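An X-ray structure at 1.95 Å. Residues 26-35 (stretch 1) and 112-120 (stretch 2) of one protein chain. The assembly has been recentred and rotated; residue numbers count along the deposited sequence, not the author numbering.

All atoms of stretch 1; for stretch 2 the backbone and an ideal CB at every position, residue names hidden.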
# COMPACT_ATOMS: atom_id res chain seq x y z
N SER A 26 -1.27 -14.10 3.99
CA SER A 26 -2.12 -15.29 3.91
C SER A 26 -1.28 -16.56 4.03
O SER A 26 -1.69 -17.51 4.70
CB SER A 26 -2.94 -15.29 2.61
OG SER A 26 -2.13 -15.42 1.46
N LEU A 27 -0.11 -16.57 3.40
CA LEU A 27 0.83 -17.69 3.50
C LEU A 27 1.30 -17.92 4.94
O LEU A 27 1.29 -19.06 5.43
CB LEU A 27 2.04 -17.44 2.58
CG LEU A 27 3.21 -18.43 2.61
CD1 LEU A 27 2.77 -19.81 2.15
CD2 LEU A 27 4.36 -17.94 1.76
N CYS A 28 1.70 -16.85 5.62
CA CYS A 28 2.24 -16.94 6.98
C CYS A 28 1.16 -17.24 8.01
O CYS A 28 1.43 -17.80 9.06
CB CYS A 28 2.98 -15.65 7.35
SG CYS A 28 4.45 -15.33 6.37
N ARG A 29 -0.07 -16.82 7.70
CA ARG A 29 -1.21 -17.11 8.56
C ARG A 29 -1.37 -18.61 8.79
O ARG A 29 -1.72 -19.05 9.89
CB ARG A 29 -2.48 -16.54 7.92
CG ARG A 29 -3.77 -16.91 8.63
CD ARG A 29 -3.78 -16.42 10.07
NE ARG A 29 -5.09 -16.64 10.69
CZ ARG A 29 -5.41 -17.74 11.37
NH1 ARG A 29 -4.54 -18.72 11.53
NH2 ARG A 29 -6.62 -17.85 11.90
N HIS A 30 -1.08 -19.41 7.76
CA HIS A 30 -1.39 -20.83 7.80
C HIS A 30 -0.15 -21.73 7.74
O HIS A 30 -0.28 -22.95 7.84
CB HIS A 30 -2.35 -21.19 6.66
CG HIS A 30 -3.64 -20.44 6.70
ND1 HIS A 30 -4.64 -20.73 7.61
CD2 HIS A 30 -4.11 -19.41 5.95
CE1 HIS A 30 -5.66 -19.92 7.41
NE2 HIS A 30 -5.36 -19.10 6.41
N ASN A 31 1.02 -21.13 7.57
CA ASN A 31 2.26 -21.89 7.44
C ASN A 31 3.43 -21.21 8.16
O ASN A 31 3.74 -20.04 7.89
CB ASN A 31 2.62 -22.09 5.96
CG ASN A 31 1.52 -22.79 5.18
OD1 ASN A 31 1.57 -24.01 4.96
ND2 ASN A 31 0.52 -22.03 4.75
N SER A 32 4.08 -21.92 9.07
CA SER A 32 5.25 -21.39 9.77
C SER A 32 6.54 -21.92 9.16
O SER A 32 6.51 -22.69 8.19
CB SER A 32 5.19 -21.76 11.26
OG SER A 32 5.08 -23.16 11.44
N HIS A 33 7.67 -21.49 9.72
CA HIS A 33 9.00 -21.92 9.28
C HIS A 33 9.22 -21.73 7.78
O HIS A 33 9.57 -22.67 7.07
CB HIS A 33 9.24 -23.38 9.66
CG HIS A 33 9.18 -23.64 11.13
ND1 HIS A 33 8.00 -23.78 11.82
CD2 HIS A 33 10.17 -23.77 12.05
CE1 HIS A 33 8.25 -23.99 13.10
NE2 HIS A 33 9.57 -23.99 13.27
N LEU A 34 9.04 -20.50 7.32
CA LEU A 34 9.17 -20.21 5.89
C LEU A 34 10.40 -19.35 5.60
O LEU A 34 10.58 -18.29 6.20
CB LEU A 34 7.91 -19.52 5.38
CG LEU A 34 6.58 -20.19 5.73
CD1 LEU A 34 5.44 -19.26 5.37
CD2 LEU A 34 6.43 -21.51 5.01
N LYS A 35 11.24 -19.82 4.69
CA LYS A 35 12.32 -18.99 4.18
C LYS A 35 11.81 -18.36 2.89
O LYS A 35 11.73 -19.02 1.85
CB LYS A 35 13.57 -19.82 3.91
CG LYS A 35 14.77 -18.99 3.48
CD LYS A 35 16.01 -19.86 3.38
CE LYS A 35 17.22 -19.07 2.93
NZ LYS A 35 18.37 -20.01 2.72
N UNK A 112 -5.00 -20.19 1.85
CA UNK A 112 -6.07 -20.31 2.84
C UNK A 112 -5.85 -21.43 3.85
O UNK A 112 -6.68 -21.64 4.74
CB UNK A 112 -7.40 -20.53 2.13
N UNK A 113 -4.74 -22.15 3.73
CA UNK A 113 -4.46 -23.24 4.65
C UNK A 113 -3.06 -23.82 4.55
O UNK A 113 -2.20 -23.30 3.84
CB UNK A 113 -5.48 -24.36 4.42
N UNK A 114 -2.85 -24.91 5.29
CA UNK A 114 -1.56 -25.59 5.36
C UNK A 114 -1.17 -26.15 4.00
O UNK A 114 -1.94 -26.89 3.39
CB UNK A 114 -1.60 -26.71 6.40
N UNK A 115 0.03 -25.80 3.53
CA UNK A 115 0.52 -26.27 2.23
C UNK A 115 1.51 -27.43 2.34
O UNK A 115 2.25 -27.71 1.39
CB UNK A 115 1.18 -25.11 1.48
N UNK A 116 1.52 -28.11 3.49
CA UNK A 116 2.49 -29.19 3.75
C UNK A 116 2.63 -30.20 2.60
O UNK A 116 3.74 -30.50 2.16
CB UNK A 116 2.08 -29.94 5.02
N UNK A 117 1.49 -30.71 2.13
CA UNK A 117 1.45 -31.69 1.04
C UNK A 117 2.11 -31.15 -0.23
O UNK A 117 2.70 -31.91 -1.01
CB UNK A 117 0.00 -32.09 0.74
N UNK A 118 1.98 -29.85 -0.45
CA UNK A 118 2.58 -29.20 -1.62
C UNK A 118 4.09 -29.04 -1.44
O UNK A 118 4.86 -29.28 -2.37
CB UNK A 118 1.93 -27.84 -1.86
N UNK A 119 4.50 -28.64 -0.24
CA UNK A 119 5.91 -28.48 0.09
C UNK A 119 6.65 -29.81 -0.05
O UNK A 119 7.83 -29.84 -0.43
CB UNK A 119 6.07 -27.93 1.51
N UNK A 120 5.96 -30.90 0.27
CA UNK A 120 6.59 -32.22 0.36
C UNK A 120 6.45 -33.05 -0.91
O UNK A 120 6.83 -34.22 -0.93
CB UNK A 120 5.99 -33.00 1.53

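Position 112 sits beside the ring of His30, but its CA-to-CB bond points away from stretch 1. The ideal CB is 5.0 Å from His30 NE2. Many side chains would fit, polar or apolar. The residue is Thr112. Its backbone O lies over one face of the His30 ring, 3.3 Å from His30 NE2, at an angle too poor for a hydrogen bond.

The nearest CA atoms of the two stretches are at position 113, with its CA 5.0 Å from the CA of His30. CA-to-CB points away, so a small side chain would not be excluded on that ground. The phi/psi of -170/-173 is fully extended, a conformation that glycine adopts readily. The residue is Gly113. Its CA lies over the His30 ring, 4.0 Å from the centroid, as a CH-pi contact. Gly113 O accepts a hydrogen bond from Asn31 ND2 at 3.1 Å; the same ND2 also donates to Leu27 O at 3.1 Å.

At position 114 CA-to-CB again points away. The ideal CB is 4.2 Å from His30 O and 4.4 Å from Asn31 OD1. Position 116 begins a helix, so a short acceptor such as Asp, Asn or Ser would suit its free backbone NH. The residue is Asp114. Its OD1 accepts from the backbone N of 116 at 2.7 Å. A water donates to both Asp114 OD1, at 2.5 Å, and Asn31 OD1, at 2.8 Å, linking the two acceptors.

Position 115 is the N-cap, with CA-to-CB sideways. Its backbone N donates to Asn31 OD1 at 2.8 Å and 174°. Any residue but proline could make this bond. Leu27 offers an apolar end nearby, so Leu, Ile or Met would suit. The residue is Leu115; its CD1 meets Leu27 CD1 at 4.0 Å.

Position 116 points sideways, with nothing of stretch 1 near its ideal CB. A small polar residue would suit the helix start. It is Thr116, whose OG1 donates to Asp114 OD1 in a very short bond of 2.4 Å.

Positions 117, 118 and 120 are out of reach, and stretch 1 sets no preference. They are Asp117, Leu118 and Glu120.

Position 119 points toward stretch 1, but its ideal CB has no neighbour there within 5.5 Å. A long apolar side chain such as Phe or Met could cross the gap. The residue is Phe119. Its CZ is 4.0 Å from Leu34 CD2. Asn31 OD1 lies at the ring edge, 3.7 Å from Phe119 CE2.

Stretch 2 112-120: TGDLTDLFE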
# COMPACT_ATOMS: atom_id res chain seq x y z
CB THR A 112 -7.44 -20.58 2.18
OG1 THR A 112 -7.45 -21.88 1.57
CG2 THR A 112 -7.75 -19.52 1.13
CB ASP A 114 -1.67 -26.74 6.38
CG ASP A 114 -0.33 -27.39 6.70
OD1 ASP A 114 0.65 -27.25 5.93
OD2 ASP A 114 -0.27 -28.07 7.74
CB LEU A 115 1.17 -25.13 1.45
CG LEU A 115 0.31 -23.91 1.10
CD1 LEU A 115 1.10 -22.89 0.31
CD2 LEU A 115 -0.94 -24.34 0.33
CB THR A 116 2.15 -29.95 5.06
OG1 THR A 116 2.28 -29.06 6.18
CG2 THR A 116 3.10 -31.12 5.25
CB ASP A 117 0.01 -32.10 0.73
CG ASP A 117 -0.66 -32.81 1.89
OD1 ASP A 117 0.06 -33.39 2.73
OD2 ASP A 117 -1.92 -32.82 1.95
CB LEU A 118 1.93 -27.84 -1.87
CG LEU A 118 2.56 -26.96 -2.95
CD1 LEU A 118 2.61 -27.68 -4.27
CD2 LEU A 118 1.82 -25.63 -3.09
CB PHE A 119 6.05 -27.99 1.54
CG PHE A 119 5.69 -26.54 1.74
CD1 PHE A 119 6.14 -25.56 0.87
CD2 PHE A 119 4.90 -26.17 2.83
CE1 PHE A 119 5.81 -24.22 1.07
CE2 PHE A 119 4.57 -24.83 3.04
CZ PHE A 119 5.02 -23.86 2.16
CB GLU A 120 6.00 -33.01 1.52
CG GLU A 120 6.37 -32.50 2.90
CD GLU A 120 5.67 -33.28 4.01
OE1 GLU A 120 4.79 -34.11 3.68
OE2 GLU A 120 5.99 -33.05 5.19
O HOH W 1 2.78 -25.97 6.48
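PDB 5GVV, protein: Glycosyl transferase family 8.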